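Local atomic coordinates of Thiol:disulfide interchange protein DsbA (PDB entry 2ZNM), a protein that probably acts as a periplasmic thiol-disulfide oxidoreductase of the DsbA family, exchanging disulfide bonds with other proteins. Residues L45-A50 against A55-E60; M74-N79 against A133-K138; K93-Y96 against R101-N104; V154-K159 against A180-E185. All coordinates share one frame; numbering follows the deposited sequence.

Interactions 1 and 4 belong to the thioredoxin-fold part of the chain, where helices lie on the same five-stranded sheet, about 14 Å apart between centres. Interactions 2 and 3 belong to the helical part, about 15 Å apart between centres, interaction 3 lying within the loop closed by interaction 2. Two packing contacts link interactions 1, 2 and 3: Arg58 NH2 is 4.0 Å from Lys138 CE, and Met74 CE is 4.2 Å from Leu102 CG. Interaction 3 neighbours the predicted redox-active pair Cys34 and Cys37, which forms no disulfide in this structure: Tyr96 OH hydrogen-bonds Cys34 O and His36 N. Interaction 4 is about 34 Å from interaction 3 between centres.

Interaction 1 (L45-A50 against A55-E60); sequences LKLGKA and AYLRTE
Leu57 packs on Leu47 and on the helix backbone at Gly48, a small contact that sets the end of helix 42-50 on strand 55-61 within the beta-alpha-beta unit that these two elements form with strand 24-30. The backbones come nearest at Gly48 and Leu57, whose CA atoms are 7.3 Å apart. Leu57 reaches across with both methyls. Its CD1 lies 4.1 Å from Leu47 CB and at a similar distance from the CD1 methyl of that residue, while Leu57 CD2 lies against the backbone of Gly48, 3.7 Å from Gly48 N and 3.9 Å from Gly48 CA. The two leucine side chains cross at about a right angle. In Leu47, CG stands anti to the carbonyl carbon (chi1 -76°), and the CD1 methyl meets Leu57 CD1; the side chain also touches Ile175 of helix 167-185. Leu57 has unusual torsions, with chi1 at -112° and chi2 at 8°, both far from staggered, and its rotation may be imprecisely modelled at 2.3 Å resolution.

Alternation along the strand sends Arg58 and Glu60 to the other face of the sheet, against helix 130-145. There Arg58 NE donates to Glu60 OE1 at 2.8 Å, the oxygen lying close to the guanidinium plane and accepting with its anti lone pair. Arg58 NH1 bonds Glu25 OE2 and Pro17 O as well. Van der Waals contact, with no hydrogen bond or salt bridge, joins the two segments, and the Arg58-Glu60 ion pair is kept to the other face of the strand.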
loop_
_atom_site.group_PDB
_atom_site.type_symbol
_atom_site.label_atom_id
_atom_site.label_comp_id
_atom_site.label_asym_id
_atom_site.label_seq_id
_atom_site.Cartn_x
_atom_site.Cartn_y
_atom_site.Cartn_z
ATOM N N LEU A 45 -5.883 4.850 -8.064
ATOM C CA LEU A 45 -7.012 4.974 -8.981
ATOM C C LEU A 45 -6.572 5.185 -10.449
ATOM O O LEU A 45 -7.089 4.529 -11.369
ATOM C CB LEU A 45 -7.945 6.093 -8.490
ATOM C CG LEU A 45 -9.391 6.299 -8.985
ATOM C CD1 LEU A 45 -9.530 7.557 -9.794
ATOM C CD2 LEU A 45 -9.995 5.126 -9.718
ATOM N N LYS A 46 -5.616 6.086 -10.662
ATOM C CA LYS A 46 -5.094 6.371 -11.986
ATOM C C LYS A 46 -4.344 5.172 -12.580
ATOM O O LYS A 46 -4.510 4.848 -13.750
ATOM C CB LYS A 46 -4.155 7.563 -11.903
ATOM C CG LYS A 46 -4.374 8.608 -12.963
ATOM C CD LYS A 46 -3.763 8.234 -14.289
ATOM C CE LYS A 46 -4.339 9.124 -15.385
ATOM N NZ LYS A 46 -3.905 10.544 -15.256
ATOM N N LEU A 47 -3.501 4.539 -11.766
ATOM C CA LEU A 47 -2.716 3.389 -12.181
ATOM C C LEU A 47 -3.614 2.208 -12.544
ATOM O O LEU A 47 -3.343 1.504 -13.502
ATOM C CB LEU A 47 -1.702 2.993 -11.097
ATOM C CG LEU A 47 -0.450 3.875 -10.977
ATOM C CD1 LEU A 47 0.425 3.450 -9.804
ATOM C CD2 LEU A 47 0.361 3.923 -12.289
ATOM N N GLY A 48 -4.693 2.017 -11.793
ATOM C CA GLY A 48 -5.675 0.977 -12.095
ATOM C C GLY A 48 -6.204 1.023 -13.513
ATOM O O GLY A 48 -6.513 -0.019 -14.097
ATOM N N LYS A 49 -6.313 2.223 -14.079
ATOM C CA LYS A 49 -6.805 2.363 -15.455
ATOM C C LYS A 49 -5.690 2.492 -16.489
ATOM O O LYS A 49 -5.855 2.042 -17.618
ATOM C CB LYS A 49 -7.792 3.532 -15.569
ATOM C CG LYS A 49 -8.947 3.512 -14.553
ATOM C CD LYS A 49 -10.024 2.508 -14.940
ATOM C CE LYS A 49 -11.314 2.710 -14.138
ATOM N NZ LYS A 49 -11.114 2.555 -12.660
ATOM N N ALA A 50 -4.558 3.089 -16.107
ATOM C CA ALA A 50 -3.495 3.436 -17.068
ATOM C C ALA A 50 -2.474 2.323 -17.286
ATOM O O ALA A 50 -1.812 2.268 -18.335
ATOM C CB ALA A 50 -2.797 4.723 -16.668
ATOM N N ALA A 55 0.049 -5.982 -15.879
ATOM C CA ALA A 55 0.549 -5.334 -14.670
ATOM C C ALA A 55 -0.528 -5.366 -13.597
ATOM O O ALA A 55 -1.710 -5.300 -13.915
ATOM C CB ALA A 55 0.971 -3.904 -14.972
ATOM N N TYR A 56 -0.119 -5.490 -12.333
ATOM C CA TYR A 56 -1.061 -5.451 -11.191
ATOM C C TYR A 56 -0.570 -4.586 -10.026
ATOM O O TYR A 56 0.631 -4.309 -9.892
ATOM C CB TYR A 56 -1.422 -6.873 -10.701
ATOM C CG TYR A 56 -0.321 -7.573 -9.941
ATOM C CD1 TYR A 56 -0.268 -7.524 -8.541
ATOM C CD2 TYR A 56 0.670 -8.285 -10.618
ATOM C CE1 TYR A 56 0.755 -8.170 -7.832
ATOM C CE2 TYR A 56 1.695 -8.936 -9.922
ATOM C CZ TYR A 56 1.733 -8.874 -8.535
ATOM O OH TYR A 56 2.752 -9.514 -7.859
ATOM N N LEU A 57 -1.521 -4.181 -9.189
ATOM C CA LEU A 57 -1.289 -3.277 -8.063
ATOM C C LEU A 57 -1.223 -4.033 -6.734
ATOM O O LEU A 57 -2.087 -4.865 -6.450
ATOM C CB LEU A 57 -2.414 -2.233 -8.001
ATOM C CG LEU A 57 -2.238 -0.728 -8.293
ATOM C CD1 LEU A 57 -0.866 -0.313 -8.842
ATOM C CD2 LEU A 57 -3.372 -0.224 -9.168
ATOM N N ARG A 58 -0.200 -3.736 -5.933
ATOM C CA ARG A 58 -0.072 -4.261 -4.576
ATOM C C ARG A 58 0.188 -3.087 -3.624
ATOM O O ARG A 58 0.934 -2.164 -3.958
ATOM C CB ARG A 58 1.086 -5.281 -4.511
ATOM C CG ARG A 58 1.451 -5.817 -3.108
ATOM C CD ARG A 58 2.728 -6.638 -3.175
ATOM N NE ARG A 58 3.189 -7.158 -1.885
ATOM C CZ ARG A 58 4.320 -7.857 -1.721
ATOM N NH1 ARG A 58 5.119 -8.100 -2.756
ATOM N NH2 ARG A 58 4.669 -8.305 -0.520
ATOM N N THR A 59 -0.424 -3.117 -2.444
ATOM C CA THR A 59 -0.155 -2.102 -1.431
ATOM C C THR A 59 0.292 -2.710 -0.106
ATOM O O THR A 59 -0.172 -3.785 0.277
ATOM C CB THR A 59 -1.376 -1.175 -1.184
ATOM O OG1 THR A 59 -2.463 -1.936 -0.629
ATOM C CG2 THR A 59 -1.821 -0.517 -2.482
ATOM N N GLU A 60 1.205 -2.016 0.583
ATOM C CA GLU A 60 1.632 -2.394 1.933
ATOM C C GLU A 60 1.666 -1.158 2.829
ATOM O O GLU A 60 2.186 -0.101 2.436
ATOM C CB GLU A 60 3.004 -3.054 1.907
ATOM C CG GLU A 60 3.133 -4.245 0.943
ATOM C CD GLU A 60 2.459 -5.524 1.432
ATOM O OE1 GLU A 60 2.233 -6.430 0.612
ATOM O OE2 GLU A 60 2.166 -5.649 2.630
#

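Interaction 2 (M74-N79 against A133-K138); sequences MAAAVN and AAAALK
Segments 74-79 and 133-138 come closest at Ala76 and Ala135, whose CA atoms are 6.0 Å apart. Both segments are regular helix with the usual i to i+4 hydrogen bonds, such as Val78 N to Met74 O at 2.9 Å and Lys138 N to Ala134 O. No hydrogen bond passes between them, and the surface they bury on each other is small, 87 Å² in all.

The spacing is set by methyl groups. Ala76 CB meets Ala135 CB at 3.7 Å, each CB being directed at the facing helix, and this is the single side-chain pair that touches. The Ala76 methyl also comes within 4.4 Å of Ala136 N, so it rests partly on the backbone of the second helix. It is the one-carbon side chains at the contact that let the two backbones come so near. Ala135 is partly exposed, whereas Ala76 is buried.

Other residues of segment 74-79 pack on neighbouring helices. Selenomethionine Met74 reaches Val91 of helix 84-97, Ala108 and Trp111 of helix 105-113, and Tyr127 of helix 120-127; Ala77 and Val78 meet Leu123 in that last helix. Toward the sheet, Ala75 touches His61 and Lys138 lies on Arg58, both of strand 55-61, so the alanine contact sits where the helical region adjoins the thioredoxin sheet.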
loop_
_atom_site.group_PDB
_atom_site.type_symbol
_atom_site.label_atom_id
_atom_site.label_comp_id
_atom_site.label_asym_id
_atom_site.label_seq_id
_atom_site.Cartn_x
_atom_site.Cartn_y
_atom_site.Cartn_z
HETATM N N MSE A 74 -4.658 -2.963 10.525
HETATM C CA MSE A 74 -5.870 -2.427 9.899
HETATM C C MSE A 74 -5.832 -2.581 8.365
HETATM O O MSE A 74 -6.787 -3.082 7.758
HETATM C CB MSE A 74 -6.097 -0.968 10.298
HETATM C CG MSE A 74 -7.404 -0.372 9.773
HETATM SE SE MSE A 74 -9.015 -1.405 10.264
HETATM C CE MSE A 74 -9.350 -0.689 12.060
ATOM N N ALA A 75 -4.721 -2.172 7.749
ATOM C CA ALA A 75 -4.551 -2.309 6.297
ATOM C C ALA A 75 -4.684 -3.754 5.872
ATOM O O ALA A 75 -5.287 -4.036 4.852
ATOM C CB ALA A 75 -3.201 -1.748 5.842
ATOM N N ALA A 76 -4.114 -4.672 6.646
ATOM C CA ALA A 76 -4.220 -6.081 6.315
ATOM C C ALA A 76 -5.657 -6.551 6.449
ATOM O O ALA A 76 -6.129 -7.289 5.609
ATOM C CB ALA A 76 -3.284 -6.928 7.175
ATOM N N ALA A 77 -6.346 -6.126 7.507
ATOM C CA ALA A 77 -7.750 -6.491 7.720
ATOM C C ALA A 77 -8.645 -6.077 6.544
ATOM O O ALA A 77 -9.415 -6.891 6.033
ATOM C CB ALA A 77 -8.260 -5.895 9.013
ATOM N N VAL A 78 -8.516 -4.816 6.120
ATOM C CA VAL A 78 -9.264 -4.242 5.002
ATOM C C VAL A 78 -9.046 -5.028 3.703
ATOM O O VAL A 78 -10.012 -5.461 3.053
ATOM C CB VAL A 78 -8.889 -2.756 4.799
ATOM C CG1 VAL A 78 -9.542 -2.202 3.561
ATOM C CG2 VAL A 78 -9.290 -1.907 6.032
ATOM N N ASN A 79 -7.779 -5.209 3.332
ATOM C CA ASN A 79 -7.416 -5.993 2.159
ATOM C C ASN A 79 -7.986 -7.401 2.227
ATOM O O ASN A 79 -8.614 -7.863 1.268
ATOM C CB ASN A 79 -5.888 -6.038 1.968
ATOM C CG ASN A 79 -5.473 -6.820 0.722
ATOM O OD1 ASN A 79 -6.205 -6.864 -0.264
ATOM N ND2 ASN A 79 -4.300 -7.451 0.771
ATOM N N ALA A 133 -2.579 -10.611 11.140
ATOM C CA ALA A 133 -1.486 -10.359 12.071
ATOM C C ALA A 133 -0.138 -10.633 11.390
ATOM O O ALA A 133 0.790 -9.834 11.510
ATOM C CB ALA A 133 -1.652 -11.188 13.335
ATOM N N ALA A 134 -0.061 -11.734 10.643
ATOM C CA ALA A 134 1.131 -12.087 9.867
ATOM C C ALA A 134 1.475 -11.026 8.826
ATOM O O ALA A 134 2.634 -10.605 8.723
ATOM C CB ALA A 134 0.957 -13.448 9.199
ATOM N N ALA A 135 0.463 -10.601 8.065
ATOM C CA ALA A 135 0.636 -9.619 7.012
ATOM C C ALA A 135 1.151 -8.291 7.572
ATOM O O ALA A 135 1.984 -7.628 6.939
ATOM C CB ALA A 135 -0.665 -9.413 6.267
ATOM N N ALA A 136 0.650 -7.916 8.748
ATOM C CA ALA A 136 1.072 -6.686 9.421
ATOM C C ALA A 136 2.569 -6.713 9.749
ATOM O O ALA A 136 3.270 -5.731 9.508
ATOM C CB ALA A 136 0.238 -6.430 10.696
ATOM N N LEU A 137 3.032 -7.840 10.288
ATOM C CA LEU A 137 4.430 -8.044 10.620
ATOM C C LEU A 137 5.317 -8.094 9.358
ATOM O O LEU A 137 6.438 -7.565 9.345
ATOM C CB LEU A 137 4.583 -9.358 11.399
ATOM C CG LEU A 137 5.547 -9.546 12.579
ATOM C CD1 LEU A 137 6.071 -10.983 12.569
ATOM C CD2 LEU A 137 6.703 -8.545 12.627
ATOM N N LYS A 138 4.830 -8.762 8.319
ATOM C CA LYS A 138 5.517 -8.764 7.027
ATOM C C LYS A 138 5.737 -7.332 6.488
ATOM O O LYS A 138 6.797 -7.031 5.945
ATOM C CB LYS A 138 4.765 -9.634 6.013
ATOM C CG LYS A 138 5.456 -9.772 4.684
ATOM C CD LYS A 138 4.870 -10.939 3.887
ATOM C CE LYS A 138 5.349 -10.929 2.442
ATOM N NZ LYS A 138 5.272 -12.292 1.816
#

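Interaction 3 (K93-Y96 against R101-N104); sequences KAVY and RLEN
Apolar packing alone joins Leu102 to Ala94 and Val95, tying the turn 101-104 back to the last part of helix 84-97. One methyl does the work: Leu102 CD2 lies 3.9 Å from Val95 CG2 and 4.1 Å from Ala94 CB, seated over two successive residues of the helix. With Val95 CG1 anti to the backbone N (chi1 176°), its sister methyl CG2 is the branch that meets the leucine, and the two side chains cross at nearly a right angle.

No polar interaction crosses between the two segments. Residues 101-104 form a type I beta turn closed by Asn104 N donating to Arg101 O at 3.0 Å, and Asn104 then takes the N-cap position of helix 105-113. Arg101 NH1 and Glu103 OE1 make a long, purely electrostatic pair at 3.9 Å, the oxygen sitting off the guanidinium plane. Tyr96 OH bonds Cys34 O and His36 N, beside the predicted redox-active cysteine pair, which is not disulfide-bonded here.

Around this contact, Trp111 of helix 105-113 touches both Ala94 and Leu102, while Leu71 of helix 69-81 meets Val95 and Glu103. The turn thus closes a corner shared by three helices.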
loop_
_atom_site.group_PDB
_atom_site.type_symbol
_atom_site.label_atom_id
_atom_site.label_comp_id
_atom_site.label_asym_id
_atom_site.label_seq_id
_atom_site.Cartn_x
_atom_site.Cartn_y
_atom_site.Cartn_z
ATOM N N LYS A 93 -10.025 8.683 7.289
ATOM C CA LYS A 93 -10.679 9.797 7.964
ATOM C C LYS A 93 -10.492 9.713 9.471
ATOM O O LYS A 93 -10.356 10.733 10.141
ATOM C CB LYS A 93 -12.169 9.825 7.620
ATOM C CG LYS A 93 -12.955 10.953 8.299
ATOM C CD LYS A 93 -14.372 11.062 7.776
ATOM C CE LYS A 93 -15.312 11.542 8.848
ATOM N NZ LYS A 93 -16.611 12.008 8.240
ATOM N N ALA A 94 -10.511 8.493 9.994
ATOM C CA ALA A 94 -10.352 8.245 11.416
ATOM C C ALA A 94 -8.900 8.561 11.816
ATOM O O ALA A 94 -8.653 9.184 12.835
ATOM C CB ALA A 94 -10.710 6.799 11.725
ATOM N N VAL A 95 -7.953 8.134 10.985
ATOM C CA VAL A 95 -6.545 8.431 11.185
ATOM C C VAL A 95 -6.300 9.959 11.099
ATOM O O VAL A 95 -5.601 10.515 11.956
ATOM C CB VAL A 95 -5.654 7.581 10.229
ATOM C CG1 VAL A 95 -4.183 7.953 10.347
ATOM C CG2 VAL A 95 -5.820 6.084 10.530
ATOM N N TYR A 96 -6.929 10.630 10.120
ATOM C CA TYR A 96 -6.837 12.101 9.963
ATOM C C TYR A 96 -7.344 12.889 11.161
ATOM O O TYR A 96 -6.766 13.903 11.528
ATOM C CB TYR A 96 -7.625 12.614 8.754
ATOM C CG TYR A 96 -7.194 12.142 7.379
ATOM C CD1 TYR A 96 -6.020 11.405 7.181
ATOM C CD2 TYR A 96 -7.963 12.463 6.257
ATOM C CE1 TYR A 96 -5.650 10.978 5.900
ATOM C CE2 TYR A 96 -7.589 12.044 4.985
ATOM C CZ TYR A 96 -6.443 11.303 4.815
ATOM O OH TYR A 96 -6.093 10.894 3.550
ATOM N N ARG A 101 -7.251 6.346 19.229
ATOM C CA ARG A 101 -6.022 5.641 18.924
ATOM C C ARG A 101 -6.361 4.339 18.171
ATOM O O ARG A 101 -6.467 3.264 18.770
ATOM C CB ARG A 101 -5.223 5.378 20.212
ATOM C CG ARG A 101 -3.914 4.640 19.983
ATOM C CD ARG A 101 -2.918 4.842 21.118
ATOM N NE ARG A 101 -1.607 4.323 20.731
ATOM C CZ ARG A 101 -0.769 4.949 19.905
ATOM N NH1 ARG A 101 -1.097 6.133 19.386
ATOM N NH2 ARG A 101 0.398 4.402 19.601
ATOM N N LEU A 102 -6.531 4.453 16.851
ATOM C CA LEU A 102 -6.940 3.327 16.009
ATOM C C LEU A 102 -5.911 2.188 15.976
ATOM O O LEU A 102 -6.239 1.060 15.580
ATOM C CB LEU A 102 -7.243 3.815 14.587
ATOM C CG LEU A 102 -8.199 2.999 13.699
ATOM C CD1 LEU A 102 -9.603 2.902 14.273
ATOM C CD2 LEU A 102 -8.264 3.596 12.322
ATOM N N GLU A 103 -4.676 2.493 16.394
ATOM C CA GLU A 103 -3.586 1.513 16.478
ATOM C C GLU A 103 -3.870 0.446 17.524
ATOM O O GLU A 103 -3.263 -0.610 17.521
ATOM C CB GLU A 103 -2.263 2.194 16.847
ATOM C CG GLU A 103 -1.590 2.950 15.732
ATOM C CD GLU A 103 -1.969 4.432 15.709
ATOM O OE1 GLU A 103 -3.024 4.807 16.281
ATOM O OE2 GLU A 103 -1.201 5.222 15.119
ATOM N N ASN A 104 -4.773 0.756 18.437
ATOM C CA ASN A 104 -5.133 -0.135 19.518
ATOM C C ASN A 104 -6.276 -1.051 19.091
ATOM O O ASN A 104 -7.307 -0.576 18.628
ATOM C CB ASN A 104 -5.535 0.702 20.730
ATOM C CG ASN A 104 -5.845 -0.137 21.935
ATOM O OD1 ASN A 104 -4.943 -0.544 22.664
ATOM N ND2 ASN A 104 -7.125 -0.391 22.166
#

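Interaction 4 (V154-K159 against A180-E185); sequences VIVGGK and AKVREE
Lys159 and Glu185 pair at the edge of a contact between the beta hairpin of the thioredoxin fold, strands 153-156 and 160-162, and the C-terminal helix 167-185. From CB, the Lys159 chain sets out with CG anti to the carbonyl carbon (chi1 -84°) and then runs extended to its tip. CB and CG stop short of the helix; CD is the first atom to arrive, 3.5 Å from Glu185 OE1. CE passes the same oxygen at 4.2 Å, and NZ ends 3.6 Å from Glu185 OE1, a long salt bridge without a hydrogen bond. Glu185 OE1 therefore sits beside CD as closely as beside NZ, the two side chains coming from opposite directions.

The rest of the contact centres on Val182 CG2, which lies 4.1 Å from Val156 O, 4.2 Å from Gly157 CA and 4.4 Å from Val156 CG1. Ile24 of strand 24-30 and Tyr160 also touch Val182. Gly157 and Gly158, both at positive phi, form a type I' turn, in which Lys159 N donates to Val156 O at 3.1 Å. Having no side chain, Gly157 lets the valine methyl come down on the main chain of the turn. The glutamate has a firmer polar partner than the lysine: its other oxygen, Glu185 OE2, is hydrogen-bonded to Tyr160 OH.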
loop_
_atom_site.group_PDB
_atom_site.type_symbol
_atom_site.label_atom_id
_atom_site.label_comp_id
_atom_site.label_asym_id
_atom_site.label_seq_id
_atom_site.Cartn_x
_atom_site.Cartn_y
_atom_site.Cartn_z
ATOM N N VAL A 154 6.963 3.675 -4.665
ATOM C CA VAL A 154 6.522 2.709 -5.664
ATOM C C VAL A 154 7.693 1.854 -6.158
ATOM O O VAL A 154 8.719 2.370 -6.595
ATOM C CB VAL A 154 5.787 3.395 -6.861
ATOM C CG1 VAL A 154 5.426 2.379 -7.939
ATOM C CG2 VAL A 154 4.529 4.123 -6.380
ATOM N N ILE A 155 7.512 0.539 -6.069
ATOM C CA ILE A 155 8.454 -0.429 -6.612
ATOM C C ILE A 155 7.806 -1.282 -7.723
ATOM O O ILE A 155 6.703 -1.819 -7.549
ATOM C CB ILE A 155 9.055 -1.284 -5.486
ATOM C CG1 ILE A 155 9.654 -0.340 -4.432
ATOM C CG2 ILE A 155 10.116 -2.228 -6.049
ATOM C CD1 ILE A 155 9.895 -0.932 -3.075
ATOM N N VAL A 156 8.500 -1.381 -8.857
ATOM C CA VAL A 156 7.986 -2.051 -10.052
ATOM C C VAL A 156 8.744 -3.355 -10.343
ATOM O O VAL A 156 9.983 -3.379 -10.384
ATOM C CB VAL A 156 8.070 -1.138 -11.300
ATOM C CG1 VAL A 156 7.435 -1.824 -12.531
ATOM C CG2 VAL A 156 7.429 0.226 -11.038
ATOM N N GLY A 157 7.989 -4.434 -10.545
ATOM C CA GLY A 157 8.562 -5.748 -10.808
ATOM C C GLY A 157 9.532 -6.209 -9.738
ATOM O O GLY A 157 10.407 -7.031 -10.010
ATOM N N GLY A 158 9.383 -5.660 -8.529
ATOM C CA GLY A 158 10.235 -5.989 -7.383
ATOM C C GLY A 158 11.639 -5.402 -7.390
ATOM O O GLY A 158 12.398 -5.588 -6.433
ATOM N N LYS A 159 11.981 -4.675 -8.449
ATOM C CA LYS A 159 13.377 -4.315 -8.724
ATOM C C LYS A 159 13.661 -2.823 -8.748
ATOM O O LYS A 159 14.754 -2.393 -8.370
ATOM C CB LYS A 159 13.818 -4.890 -10.077
ATOM C CG LYS A 159 14.283 -6.330 -10.052
ATOM C CD LYS A 159 14.864 -6.719 -11.410
ATOM C CE LYS A 159 15.838 -7.885 -11.272
ATOM N NZ LYS A 159 16.495 -8.231 -12.567
ATOM N N ALA A 180 7.249 -1.541 -18.833
ATOM C CA ALA A 180 7.720 -1.920 -20.173
ATOM C C ALA A 180 9.182 -2.368 -20.159
ATOM O O ALA A 180 9.587 -3.209 -20.965
ATOM C CB ALA A 180 7.517 -0.782 -21.158
ATOM N N LYS A 181 9.962 -1.798 -19.241
ATOM C CA LYS A 181 11.356 -2.196 -19.019
ATOM C C LYS A 181 11.442 -3.620 -18.457
ATOM O O LYS A 181 12.211 -4.446 -18.955
ATOM C CB LYS A 181 12.056 -1.202 -18.078
ATOM C CG LYS A 181 13.550 -1.449 -17.865
ATOM C CD LYS A 181 14.164 -0.369 -16.986
ATOM C CE LYS A 181 15.604 -0.696 -16.599
ATOM N NZ LYS A 181 16.562 -0.533 -17.730
ATOM N N VAL A 182 10.642 -3.891 -17.427
ATOM C CA VAL A 182 10.588 -5.200 -16.775
ATOM C C VAL A 182 10.115 -6.289 -17.747
ATOM O O VAL A 182 10.729 -7.354 -17.836
ATOM C CB VAL A 182 9.711 -5.149 -15.462
ATOM C CG1 VAL A 182 9.305 -6.535 -14.989
ATOM C CG2 VAL A 182 10.442 -4.408 -14.344
ATOM N N ARG A 183 9.042 -6.008 -18.480
ATOM C CA ARG A 183 8.462 -6.957 -19.433
ATOM C C ARG A 183 9.484 -7.430 -20.466
ATOM O O ARG A 183 9.657 -8.634 -20.671
ATOM C CB ARG A 183 7.246 -6.335 -20.126
ATOM C CG ARG A 183 6.646 -7.159 -21.259
ATOM C CD ARG A 183 5.272 -6.625 -21.645
ATOM N NE ARG A 183 5.274 -5.172 -21.817
ATOM C CZ ARG A 183 4.329 -4.358 -21.360
ATOM N NH1 ARG A 183 3.303 -4.844 -20.680
ATOM N NH2 ARG A 183 4.421 -3.052 -21.572
ATOM N N GLU A 184 10.145 -6.461 -21.100
ATOM C CA GLU A 184 11.172 -6.697 -22.110
ATOM C C GLU A 184 12.357 -7.466 -21.520
ATOM O O GLU A 184 12.848 -8.415 -22.135
ATOM C CB GLU A 184 11.598 -5.357 -22.742
ATOM C CG GLU A 184 13.038 -5.262 -23.254
ATOM C CD GLU A 184 13.225 -5.792 -24.664
ATOM O OE1 GLU A 184 12.458 -5.389 -25.567
ATOM O OE2 GLU A 184 14.158 -6.600 -24.872
ATOM N N GLU A 185 12.791 -7.081 -20.320
ATOM C CA GLU A 185 13.955 -7.732 -19.707
ATOM C C GLU A 185 13.679 -9.198 -19.314
ATOM O O GLU A 185 14.584 -10.036 -19.350
ATOM C CB GLU A 185 14.539 -6.891 -18.549
ATOM C CG GLU A 185 13.950 -7.139 -17.173
ATOM C CD GLU A 185 14.567 -6.261 -16.079
ATOM O OE1 GLU A 185 14.279 -6.521 -14.891
ATOM O OE2 GLU A 185 15.332 -5.319 -16.393
#